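Local coordinates for protein cellulase CEL9M (Clostridium cellulolyticum, PDB 1IA6) that probably hydrolyses internal beta-1,4-glucosidic linkages of cellulose and related beta-glucans, as a family 9 glycoside hydrolase that carries zinc and calcium ions, at residues T8-D12 with I351-G355; K62-P66 with G200-A206; G68-A72 with E157-A161; H364-Y370 with P380-L385. All coordinates share one frame; numbering follows the deposited sequence.

Contact 1 (T8-D12 with I351-G355); sequences TALKD and IIGYG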
loop_
_atom_site.group_PDB
_atom_site.type_symbol
_atom_site.label_atom_id
_atom_site.label_comp_id
_atom_site.label_asym_id
_atom_site.label_seq_id
_atom_site.Cartn_x
_atom_site.Cartn_y
_atom_site.Cartn_z
ATOM N N THR A 8 -14.601 -7.209 -11.352
ATOM C CA THR A 8 -13.904 -8.447 -11.031
ATOM C C THR A 8 -12.451 -8.167 -10.664
ATOM O O THR A 8 -11.894 -8.805 -9.772
ATOM C CB THR A 8 -13.959 -9.439 -12.211
ATOM O OG1 THR A 8 -15.323 -9.792 -12.471
ATOM C CG2 THR A 8 -13.181 -10.708 -11.883
ATOM N N ALA A 9 -11.835 -7.211 -11.349
ATOM C CA ALA A 9 -10.447 -6.866 -11.058
ATOM C C ALA A 9 -10.356 -6.326 -9.632
ATOM O O ALA A 9 -9.424 -6.649 -8.897
ATOM C CB ALA A 9 -9.939 -5.826 -12.050
ATOM N N LEU A 10 -11.326 -5.503 -9.244
ATOM C CA LEU A 10 -11.337 -4.940 -7.898
ATOM C C LEU A 10 -11.403 -6.057 -6.861
ATOM O O LEU A 10 -10.607 -6.086 -5.923
ATOM C CB LEU A 10 -12.529 -3.998 -7.711
ATOM C CG LEU A 10 -12.675 -3.412 -6.303
ATOM C CD1 LEU A 10 -11.421 -2.612 -5.940
ATOM C CD2 LEU A 10 -13.909 -2.525 -6.242
ATOM N N LYS A 11 -12.351 -6.974 -7.035
ATOM C CA LYS A 11 -12.503 -8.095 -6.114
ATOM C C LYS A 11 -11.194 -8.863 -5.987
ATOM O O LYS A 11 -10.758 -9.187 -4.883
ATOM C CB LYS A 11 -13.591 -9.056 -6.597
ATOM C CG LYS A 11 -13.786 -10.249 -5.660
ATOM C CD LYS A 11 -14.745 -11.293 -6.223
ATOM C CE LYS A 11 -14.135 -12.041 -7.399
ATOM N NZ LYS A 11 -15.023 -13.142 -7.882
ATOM N N ASP A 12 -10.570 -9.157 -7.125
ATOM C CA ASP A 12 -9.310 -9.890 -7.115
ATOM C C ASP A 12 -8.195 -9.133 -6.399
ATOM O O ASP A 12 -7.454 -9.726 -5.629
ATOM C CB ASP A 12 -8.838 -10.198 -8.539
ATOM C CG ASP A 12 -9.713 -11.208 -9.253
ATOM O OD1 ASP A 12 -10.439 -11.973 -8.583
ATOM O OD2 ASP A 12 -9.658 -11.247 -10.498
ATOM N N ILE A 351 -2.416 -8.543 -13.818
ATOM C CA ILE A 351 -2.996 -8.936 -12.542
ATOM C C ILE A 351 -3.126 -10.454 -12.630
ATOM O O ILE A 351 -3.866 -10.974 -13.465
ATOM C CB ILE A 351 -4.397 -8.328 -12.319
ATOM C CG1 ILE A 351 -4.301 -6.804 -12.205
ATOM C CG2 ILE A 351 -5.009 -8.897 -11.049
ATOM C CD1 ILE A 351 -5.651 -6.129 -12.046
ATOM N N ILE A 352 -2.393 -11.170 -11.789
ATOM C CA ILE A 352 -2.444 -12.628 -11.817
ATOM C C ILE A 352 -3.852 -13.152 -11.525
ATOM O O ILE A 352 -4.540 -12.652 -10.637
ATOM C CB ILE A 352 -1.445 -13.228 -10.803
ATOM C CG1 ILE A 352 -0.012 -12.887 -11.230
ATOM C CG2 ILE A 352 -1.625 -14.744 -10.709
ATOM C CD1 ILE A 352 1.044 -13.325 -10.238
ATOM N N GLY A 353 -4.281 -14.151 -12.292
ATOM C CA GLY A 353 -5.596 -14.731 -12.081
ATOM C C GLY A 353 -6.750 -13.975 -12.714
ATOM O O GLY A 353 -7.910 -14.373 -12.579
ATOM N N TYR A 354 -6.439 -12.879 -13.394
ATOM C CA TYR A 354 -7.457 -12.075 -14.061
ATOM C C TYR A 354 -7.126 -11.961 -15.543
ATOM O O TYR A 354 -5.959 -11.922 -15.922
ATOM C CB TYR A 354 -7.525 -10.673 -13.433
ATOM C CG TYR A 354 -8.426 -9.700 -14.167
ATOM C CD1 TYR A 354 -8.013 -9.088 -15.353
ATOM C CD2 TYR A 354 -9.701 -9.405 -13.685
ATOM C CE1 TYR A 354 -8.847 -8.207 -16.037
ATOM C CE2 TYR A 354 -10.541 -8.525 -14.363
ATOM C CZ TYR A 354 -10.108 -7.933 -15.536
ATOM O OH TYR A 354 -10.939 -7.071 -16.212
ATOM N N GLY A 355 -8.157 -11.921 -16.380
ATOM C CA GLY A 355 -7.935 -11.773 -17.808
ATOM C C GLY A 355 -7.230 -12.934 -18.479
ATOM O O GLY A 355 -7.540 -14.092 -18.214
HETATM O O HOH W 1 -10.338 -13.237 -11.956
#

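Contact 2 (K62-P66 with G200-A206); sequences KFGLP and GQSFYQA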
loop_
_atom_site.group_PDB
_atom_site.type_symbol
_atom_site.label_atom_id
_atom_site.label_comp_id
_atom_site.label_asym_id
_atom_site.label_seq_id
_atom_site.Cartn_x
_atom_site.Cartn_y
_atom_site.Cartn_z
ATOM N N LYS A 62 7.967 -8.316 8.154
ATOM C CA LYS A 62 6.939 -7.296 8.279
ATOM C C LYS A 62 7.683 -5.974 8.464
ATOM O O LYS A 62 8.190 -5.681 9.545
ATOM C CB LYS A 62 6.020 -7.611 9.469
ATOM C CG LYS A 62 5.367 -8.989 9.325
ATOM C CD LYS A 62 4.294 -9.285 10.368
ATOM C CE LYS A 62 4.885 -9.565 11.735
ATOM N NZ LYS A 62 3.862 -10.170 12.639
ATOM N N PHE A 63 7.780 -5.212 7.375
ATOM C CA PHE A 63 8.464 -3.916 7.344
ATOM C C PHE A 63 7.475 -2.800 7.659
ATOM O O PHE A 63 6.489 -2.629 6.954
ATOM C CB PHE A 63 9.070 -3.673 5.956
ATOM C CG PHE A 63 10.291 -4.506 5.659
ATOM C CD1 PHE A 63 11.506 -4.229 6.281
ATOM C CD2 PHE A 63 10.231 -5.544 4.739
ATOM C CE1 PHE A 63 12.648 -4.976 5.985
ATOM C CE2 PHE A 63 11.367 -6.298 4.434
ATOM C CZ PHE A 63 12.577 -6.012 5.059
ATOM N N GLY A 64 7.768 -2.024 8.695
ATOM C CA GLY A 64 6.871 -0.958 9.119
ATOM C C GLY A 64 6.400 0.123 8.159
ATOM O O GLY A 64 5.218 0.483 8.180
ATOM N N LEU A 65 7.285 0.657 7.323
ATOM C CA LEU A 65 6.856 1.729 6.432
ATOM C C LEU A 65 5.865 1.265 5.371
ATOM O O LEU A 65 4.778 1.832 5.250
ATOM C CB LEU A 65 8.065 2.425 5.789
ATOM C CG LEU A 65 7.754 3.688 4.972
ATOM C CD1 LEU A 65 6.791 4.600 5.732
ATOM C CD2 LEU A 65 9.057 4.425 4.671
ATOM N N PRO A 66 6.220 0.240 4.579
ATOM C CA PRO A 66 5.251 -0.200 3.570
ATOM C C PRO A 66 3.994 -0.809 4.197
ATOM O O PRO A 66 2.928 -0.796 3.588
ATOM C CB PRO A 66 6.046 -1.201 2.724
ATOM C CG PRO A 66 7.117 -1.689 3.653
ATOM C CD PRO A 66 7.516 -0.441 4.403
ATOM N N GLY A 200 14.614 0.710 7.984
ATOM C CA GLY A 200 14.052 -0.311 7.116
ATOM C C GLY A 200 15.165 -1.128 6.487
ATOM O O GLY A 200 14.986 -1.744 5.432
ATOM N N GLN A 201 16.316 -1.147 7.155
ATOM C CA GLN A 201 17.487 -1.857 6.659
ATOM C C GLN A 201 17.796 -1.309 5.268
ATOM O O GLN A 201 17.486 -0.155 4.981
ATOM C CB GLN A 201 17.223 -3.367 6.613
ATOM C CG GLN A 201 16.925 -3.970 7.989
ATOM C CD GLN A 201 16.966 -5.491 7.990
ATOM O OE1 GLN A 201 15.966 -6.157 7.712
ATOM N NE2 GLN A 201 18.135 -6.048 8.291
ATOM N N SER A 202 18.400 -2.111 4.400
ATOM C CA SER A 202 18.716 -1.624 3.061
ATOM C C SER A 202 17.550 -1.861 2.107
ATOM O O SER A 202 17.596 -1.468 0.940
ATOM C CB SER A 202 19.970 -2.323 2.527
ATOM O OG SER A 202 19.755 -3.717 2.394
ATOM N N PHE A 203 16.498 -2.490 2.616
ATOM C CA PHE A 203 15.329 -2.821 1.811
ATOM C C PHE A 203 14.381 -1.649 1.633
ATOM O O PHE A 203 13.858 -1.422 0.542
ATOM C CB PHE A 203 14.605 -4.005 2.450
ATOM C CG PHE A 203 15.489 -5.202 2.632
ATOM C CD1 PHE A 203 15.885 -5.961 1.536
ATOM C CD2 PHE A 203 15.983 -5.532 3.888
ATOM C CE1 PHE A 203 16.766 -7.027 1.688
ATOM C CE2 PHE A 203 16.865 -6.597 4.049
ATOM C CZ PHE A 203 17.256 -7.344 2.946
ATOM N N TYR A 204 14.155 -0.911 2.710
ATOM C CA TYR A 204 13.280 0.248 2.651
ATOM C C TYR A 204 13.976 1.451 3.259
ATOM O O TYR A 204 13.733 1.818 4.407
ATOM C CB TYR A 204 11.965 -0.052 3.372
ATOM C CG TYR A 204 11.063 -0.958 2.561
ATOM C CD1 TYR A 204 10.293 -0.448 1.516
ATOM C CD2 TYR A 204 11.025 -2.333 2.799
ATOM C CE1 TYR A 204 9.509 -1.283 0.722
ATOM C CE2 TYR A 204 10.243 -3.179 2.012
ATOM C CZ TYR A 204 9.490 -2.646 0.975
ATOM O OH TYR A 204 8.717 -3.469 0.190
ATOM N N GLN A 205 14.864 2.051 2.475
ATOM C CA GLN A 205 15.611 3.221 2.912
ATOM C C GLN A 205 14.785 4.482 2.679
ATOM O O GLN A 205 14.625 4.932 1.544
ATOM C CB GLN A 205 16.933 3.295 2.151
ATOM C CG GLN A 205 17.894 2.182 2.531
ATOM C CD GLN A 205 19.130 2.153 1.661
ATOM O OE1 GLN A 205 19.100 1.658 0.531
ATOM N NE2 GLN A 205 20.225 2.691 2.178
ATOM N N ALA A 206 14.263 5.047 3.765
ATOM C CA ALA A 206 13.424 6.239 3.688
ATOM C C ALA A 206 14.240 7.519 3.583
ATOM O O ALA A 206 15.379 7.585 4.051
ATOM C CB ALA A 206 12.509 6.302 4.898
#

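Contact 3 (G68-A72 with E157-A161); sequences GYSAA and ETSAA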
loop_
_atom_site.group_PDB
_atom_site.type_symbol
_atom_site.label_atom_id
_atom_site.label_comp_id
_atom_site.label_asym_id
_atom_site.label_seq_id
_atom_site.Cartn_x
_atom_site.Cartn_y
_atom_site.Cartn_z
ATOM N N GLY A 68 2.476 0.304 6.940
ATOM C CA GLY A 68 1.629 1.442 7.269
ATOM C C GLY A 68 1.092 2.157 6.041
ATOM O O GLY A 68 -0.081 2.533 5.989
ATOM N N TYR A 69 1.957 2.360 5.055
ATOM C CA TYR A 69 1.565 3.011 3.804
ATOM C C TYR A 69 0.419 2.241 3.152
ATOM O O TYR A 69 -0.595 2.818 2.757
ATOM C CB TYR A 69 2.758 3.040 2.839
ATOM C CG TYR A 69 2.385 3.339 1.401
ATOM C CD1 TYR A 69 2.196 4.648 0.969
ATOM C CD2 TYR A 69 2.207 2.306 0.476
ATOM C CE1 TYR A 69 1.838 4.928 -0.351
ATOM C CE2 TYR A 69 1.847 2.574 -0.848
ATOM C CZ TYR A 69 1.664 3.887 -1.251
ATOM O OH TYR A 69 1.299 4.165 -2.549
ATOM N N SER A 70 0.589 0.928 3.037
ATOM C CA SER A 70 -0.428 0.088 2.412
ATOM C C SER A 70 -1.768 0.181 3.130
ATOM O O SER A 70 -2.809 0.323 2.490
ATOM C CB SER A 70 0.054 -1.362 2.362
ATOM O OG SER A 70 1.175 -1.471 1.496
ATOM N N ALA A 71 -1.741 0.110 4.456
ATOM C CA ALA A 71 -2.969 0.204 5.240
ATOM C C ALA A 71 -3.625 1.566 5.045
ATOM O O ALA A 71 -4.850 1.670 4.985
ATOM C CB ALA A 71 -2.669 -0.023 6.721
ATOM N N ALA A 72 -2.811 2.613 4.949
ATOM C CA ALA A 72 -3.337 3.961 4.766
ATOM C C ALA A 72 -3.960 4.166 3.393
ATOM O O ALA A 72 -5.013 4.793 3.274
ATOM C CB ALA A 72 -2.233 4.998 4.995
ATOM N N GLU A 157 2.400 7.207 8.942
ATOM C CA GLU A 157 1.595 6.411 8.025
ATOM C C GLU A 157 0.679 5.484 8.819
ATOM O O GLU A 157 -0.468 5.254 8.435
ATOM C CB GLU A 157 2.480 5.598 7.076
ATOM C CG GLU A 157 3.142 6.434 5.979
ATOM C CD GLU A 157 2.154 7.301 5.215
ATOM O OE1 GLU A 157 1.034 6.833 4.932
ATOM O OE2 GLU A 157 2.502 8.453 4.883
ATOM N N THR A 158 1.185 4.961 9.932
ATOM C CA THR A 158 0.397 4.068 10.775
ATOM C C THR A 158 -0.735 4.875 11.405
ATOM O O THR A 158 -1.867 4.408 11.495
ATOM C CB THR A 158 1.276 3.429 11.871
ATOM O OG1 THR A 158 2.384 2.764 11.251
ATOM C CG2 THR A 158 0.482 2.410 12.676
ATOM N N SER A 159 -0.425 6.097 11.823
ATOM C CA SER A 159 -1.429 6.976 12.413
ATOM C C SER A 159 -2.545 7.231 11.398
ATOM O O SER A 159 -3.731 7.143 11.725
ATOM C CB SER A 159 -0.787 8.305 12.827
ATOM O OG SER A 159 -1.754 9.223 13.316
ATOM N N ALA A 160 -2.163 7.546 10.162
ATOM C CA ALA A 160 -3.145 7.820 9.117
ATOM C C ALA A 160 -4.016 6.598 8.863
ATOM O O ALA A 160 -5.224 6.720 8.686
ATOM C CB ALA A 160 -2.442 8.245 7.825
ATOM N N ALA A 161 -3.401 5.422 8.842
ATOM C CA ALA A 161 -4.147 4.189 8.613
ATOM C C ALA A 161 -5.172 3.977 9.725
ATOM O O ALA A 161 -6.290 3.526 9.470
ATOM C CB ALA A 161 -3.188 2.997 8.555
HETATM O O HOH W 2 -6.884 2.278 7.068
#

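Contact 4 (H364-Y370 with P380-L385); sequences HRAANGY and PAKHLL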
loop_
_atom_site.group_PDB
_atom_site.type_symbol
_atom_site.label_atom_id
_atom_site.label_comp_id
_atom_site.label_asym_id
_atom_site.label_seq_id
_atom_site.Cartn_x
_atom_site.Cartn_y
_atom_site.Cartn_z
ATOM N N HIS A 364 7.041 -15.108 -5.271
ATOM C CA HIS A 364 6.283 -15.230 -4.030
ATOM C C HIS A 364 6.478 -16.643 -3.479
ATOM O O HIS A 364 6.099 -17.628 -4.111
ATOM C CB HIS A 364 4.807 -14.943 -4.337
ATOM C CG HIS A 364 3.937 -14.792 -3.127
ATOM N ND1 HIS A 364 3.381 -15.868 -2.470
ATOM C CD2 HIS A 364 3.494 -13.688 -2.481
ATOM C CE1 HIS A 364 2.629 -15.434 -1.473
ATOM N NE2 HIS A 364 2.680 -14.114 -1.458
ATOM N N ARG A 365 7.074 -16.737 -2.296
ATOM C CA ARG A 365 7.350 -18.036 -1.694
ATOM C C ARG A 365 6.136 -18.938 -1.476
ATOM O O ARG A 365 6.144 -20.096 -1.897
ATOM C CB ARG A 365 8.115 -17.843 -0.380
ATOM C CG ARG A 365 9.546 -17.364 -0.605
ATOM C CD ARG A 365 10.224 -16.922 0.681
ATOM N NE ARG A 365 11.626 -16.576 0.453
ATOM C CZ ARG A 365 12.050 -15.506 -0.211
ATOM N NH1 ARG A 365 11.185 -14.641 -0.729
ATOM N NH2 ARG A 365 13.352 -15.300 -0.364
ATOM N N ALA A 366 5.098 -18.423 -0.828
ATOM C CA ALA A 366 3.910 -19.235 -0.572
ATOM C C ALA A 366 3.244 -19.724 -1.861
ATOM O O ALA A 366 2.942 -20.912 -1.994
ATOM C CB ALA A 366 2.910 -18.448 0.273
ATOM N N ALA A 367 3.017 -18.815 -2.806
ATOM C CA ALA A 367 2.384 -19.182 -4.073
ATOM C C ALA A 367 3.236 -20.160 -4.883
ATOM O O ALA A 367 2.709 -21.082 -5.504
ATOM C CB ALA A 367 2.096 -17.927 -4.906
ATOM N N ASN A 368 4.550 -19.957 -4.879
ATOM C CA ASN A 368 5.450 -20.836 -5.623
ATOM C C ASN A 368 5.228 -22.287 -5.186
ATOM O O ASN A 368 5.097 -23.185 -6.023
ATOM C CB ASN A 368 6.900 -20.410 -5.398
ATOM C CG ASN A 368 7.884 -21.281 -6.149
ATOM O OD1 ASN A 368 8.497 -22.174 -5.575
ATOM N ND2 ASN A 368 8.028 -21.030 -7.445
ATOM N N GLY A 369 5.189 -22.504 -3.874
ATOM C CA GLY A 369 4.932 -23.828 -3.331
ATOM C C GLY A 369 6.048 -24.858 -3.342
ATOM O O GLY A 369 5.829 -25.999 -2.931
ATOM N N TYR A 370 7.233 -24.475 -3.799
ATOM C CA TYR A 370 8.363 -25.396 -3.846
ATOM C C TYR A 370 9.472 -24.946 -2.904
ATOM O O TYR A 370 9.414 -23.856 -2.339
ATOM C CB TYR A 370 8.913 -25.482 -5.272
ATOM C CG TYR A 370 7.926 -26.028 -6.278
ATOM C CD1 TYR A 370 7.577 -27.379 -6.279
ATOM C CD2 TYR A 370 7.327 -25.193 -7.218
ATOM C CE1 TYR A 370 6.657 -27.884 -7.193
ATOM C CE2 TYR A 370 6.404 -25.687 -8.136
ATOM C CZ TYR A 370 6.075 -27.032 -8.117
ATOM O OH TYR A 370 5.165 -27.524 -9.021
ATOM N N PRO A 380 7.144 -23.210 -12.381
ATOM C CA PRO A 380 6.011 -22.281 -12.326
ATOM C C PRO A 380 5.292 -22.424 -10.988
ATOM O O PRO A 380 5.209 -23.525 -10.440
ATOM C CB PRO A 380 5.137 -22.735 -13.494
ATOM C CG PRO A 380 6.140 -23.289 -14.467
ATOM C CD PRO A 380 7.048 -24.081 -13.565
ATOM N N ALA A 381 4.774 -21.315 -10.469
ATOM C CA ALA A 381 4.065 -21.318 -9.193
ATOM C C ALA A 381 3.000 -22.409 -9.129
ATOM O O ALA A 381 2.169 -22.532 -10.028
ATOM C CB ALA A 381 3.429 -19.956 -8.952
ATOM N N LYS A 382 3.026 -23.188 -8.054
ATOM C CA LYS A 382 2.072 -24.274 -7.853
ATOM C C LYS A 382 0.665 -23.743 -7.580
ATOM O O LYS A 382 -0.324 -24.339 -8.009
ATOM C CB LYS A 382 2.528 -25.150 -6.681
ATOM C CG LYS A 382 1.702 -26.407 -6.459
ATOM C CD LYS A 382 2.193 -27.190 -5.241
ATOM C CE LYS A 382 3.644 -27.628 -5.397
ATOM N NZ LYS A 382 4.163 -28.311 -4.172
ATOM N N HIS A 383 0.580 -22.615 -6.879
ATOM C CA HIS A 383 -0.708 -22.018 -6.530
ATOM C C HIS A 383 -0.981 -20.710 -7.272
ATOM O O HIS A 383 -0.056 -19.977 -7.608
ATOM C CB HIS A 383 -0.755 -21.776 -5.021
ATOM C CG HIS A 383 -0.447 -22.995 -4.209
ATOM N ND1 HIS A 383 -1.268 -24.101 -4.187
ATOM C CD2 HIS A 383 0.602 -23.287 -3.403
ATOM C CE1 HIS A 383 -0.741 -25.023 -3.403
ATOM N NE2 HIS A 383 0.394 -24.556 -2.914
ATOM N N LEU A 384 -2.255 -20.425 -7.524
ATOM C CA LEU A 384 -2.645 -19.206 -8.228
ATOM C C LEU A 384 -2.736 -18.028 -7.257
ATOM O O LEU A 384 -3.566 -18.024 -6.345
ATOM C CB LEU A 384 -3.994 -19.408 -8.926
ATOM C CG LEU A 384 -4.507 -18.231 -9.766
ATOM C CD1 LEU A 384 -3.565 -17.981 -10.935
ATOM C CD2 LEU A 384 -5.910 -18.527 -10.275
ATOM N N LEU A 385 -1.877 -17.031 -7.463
ATOM C CA LEU A 385 -1.836 -15.844 -6.609
ATOM C C LEU A 385 -2.814 -14.788 -7.137
ATOM O O LEU A 385 -2.419 -13.732 -7.618
ATOM C CB LEU A 385 -0.406 -15.289 -6.580
ATOM C CG LEU A 385 -0.068 -14.129 -5.635
ATOM C CD1 LEU A 385 -0.342 -14.531 -4.197
ATOM C CD2 LEU A 385 1.399 -13.757 -5.799
HETATM O O HOH W 3 4.271 -25.955 -11.256
#

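Contact 1 (T8-D12 with I351-G355)
Asp-12 and Gly-353 are joined through one water, which donates to Asp-12 OD2 at 2.6 Å and to the carbonyl O of Gly-353 at 2.8 Å. The two oxygens themselves stay 4.1 Å apart, Asp-12 OD2 to Gly-353 O, so the water's two protons stand between acceptors that could not bond directly. Asp-12 OD2 also lies at the edge of the Tyr-354 ring, in its plane and 3.7 Å from Tyr-354 CD2, with the carboxylate turned 78° from the ring. The ring's C-H edge probably offers this oxygen a weakly favourable electrostatic contact.

The tyrosine is the main apolar element. Its CG stands anti to the backbone N (chi1 173°), which sends the ring from the loop to helix 6-15. There Tyr-354 CE2 comes within 3.6 Å of Ala-9 CB, and Thr-8 CG2 adds a methyl at the ring edge, 4.1 Å from Tyr-354 CD2. The Ile-351 CD1 methyl reaches the same alanine. Ile-351 to Tyr-354 form a type II beta turn, with Gly-353 at positive phi; the turn presents the isoleucine and the tyrosine to the helix together. The phenol OH continues past the contact to the backbone O of Asp-5, while Thr-8 OG1 bonds the Asp-5 carboxylate.

Leu-341 of helix 327-341 packs on Ala-9, Ile-351 and Tyr-354, and helix 413-429 adds Leu-423 against Ala-9 and Leu-419 against Ile-351. The loop after helix 327-341 is thereby fitted to helix 6-15, beside helices 327-341 and 413-429.

Contact 2 (K62-P66 with G200-A206)
Phe-63 turns one face of its ring to Tyr-204, whose CD2 sits 3.7 Å above the phenyl plane, displaced toward the rim. With Phe-203 the two rings form an aromatic cluster where helix 64-80 follows directly on the short strand 62-63 and meets the loop preceding helix 210-224. Both aromatic pairs are oblique: the Phe-63 and Tyr-204 planes lie 56° apart, and on the Phe-203 side the touching atoms are Phe-63 CZ and Phe-203 CD2 at 3.6 Å.

Tyr-204 is held from a second direction by Pro-66. In a CH-pi contact, Pro-66 CG lies 3.7 Å from the ring centroid of Tyr-204, only 10° off the normal. The phenol is directed by Asp-56, which hydrogen-bonds its OH, and Trp-256 meets the ring edge-to-face. Gln-201 brings OE1 to the edge of the Phe-63 ring near CE1; the same oxygen accepts from Gly-122 N and Gln-118 NE2, and Gln-201 NE2 hydrogen-bonds Glu-121 OE2, so the amide is fixed by bonds outside the cluster.

Farther along, next to the calcium ligand Asp-257, the loop closes on the helix through two methyl groups, Ala-206 CB and Leu-65 CD2, at 3.9 Å.

Contact 3 (G68-A72 with E157-A161)
Ala-161 CB presses on helix 64-80, touching Ala-71 CB and the backbone N of Ala-72, each at 3.6 Å. At the other end Gly-68 stands against Glu-157 and Thr-158, where the lack of a side chain lets the backbones draw together and bring Gly-68 O to 3.7 Å from Glu-157 O. With glycine and alanines at the points of closest approach, the two helix segments come to 7.7 Å between axes. They run in nearly the same direction, crossing at 26°, consistent with neighbouring helices of one layer of the family 9 alpha barrel. A water completes the seam by donating to both Ala-71 O and Ala-161 O.

Beyond this shell, Phe-105 of helix 91-107 covers Ala-71 and Ala-161, and Trp-215 of helix 210-224 backs Glu-157 and Ala-160. The glutamate bends at chi2 (-51°), folding its carboxylate over helix 64-80 until Glu-157 OE1 lies 3.7 Å from Ala-72 CB.

Its other oxygen, OE2, lies very close to OD1 of the calcium ligand Asp-212. So short a separation is doubtful in detail, but suggests that the two carboxylates may not both be charged; the nearby calcium ion may also temper the charge.

Contact 4 (H364-Y370 with P380-L385)
In the long, mostly irregular region between helices 327-341 and 406-409, the short helix 365-368 has its C-terminal carbonyls taken up by a returning loop: His-383 and Lys-382 donate backbone N-H groups to its last turn. His-383 N bonds Ala-367 O at 3.0 Å, lying in the carbonyl plane, whereas Lys-382 N reaches Asn-368 O at 2.9 Å from well above that carbonyl's plane. A third bond comes from the lysine side chain. Bent at chi3 (-60°), it brings NZ to 3.1 Å from Gly-369 O and carries CE over the face of Tyr-370, 3.5 Å from Tyr-370 CE1. The ammonium makes an off-centre cation-pi contact with the same ring. At the ring's edge Pro-380 O lies in plane, and a water links it to Tyr-370 OH.

At the helix start, His-364 accepts Ala-367 N through ND1, 7° out of its ring plane, as an N-cap. Leu-385 CD1 then sits over the centre of that imidazole, 4.1 Å from its centroid, in a CH-pi contact. Asn-20 holds His-364 NE2, fixing the ring's rotation.

Around helix 365-368 the neighbours are loops: Trp-34 stacks on His-383, Ile-360 pairs with the backbone of Ala-381, and Gly-58 with that of Arg-365.

In the fold
Contacts 2 and 3 share helix 64-80 and touch where Leu-65 CD1 packs 4.1 Å from Glu-157 CG; their centres are 14 Å apart. The calcium ion lies about 6 Å from the side chains of both Leu-65 and Glu-157, so this pair of contacts borders one metal site. Contacts 1 and 4 meet elsewhere, Ile-352 CG2 lying 3.8 Å from Leu-384 CD1, and both lie near the predicted active-site residue Asp-401, whose side chain is about 8 Å from that of Pro-380 in contact 4 and about 11 Å from Gly-353 in contact 1. Contact 1 closes a long chain loop that encloses contacts 2 and 3. Its centre is 28 Å from that of contact 2, on the opposite side of the chain's centre.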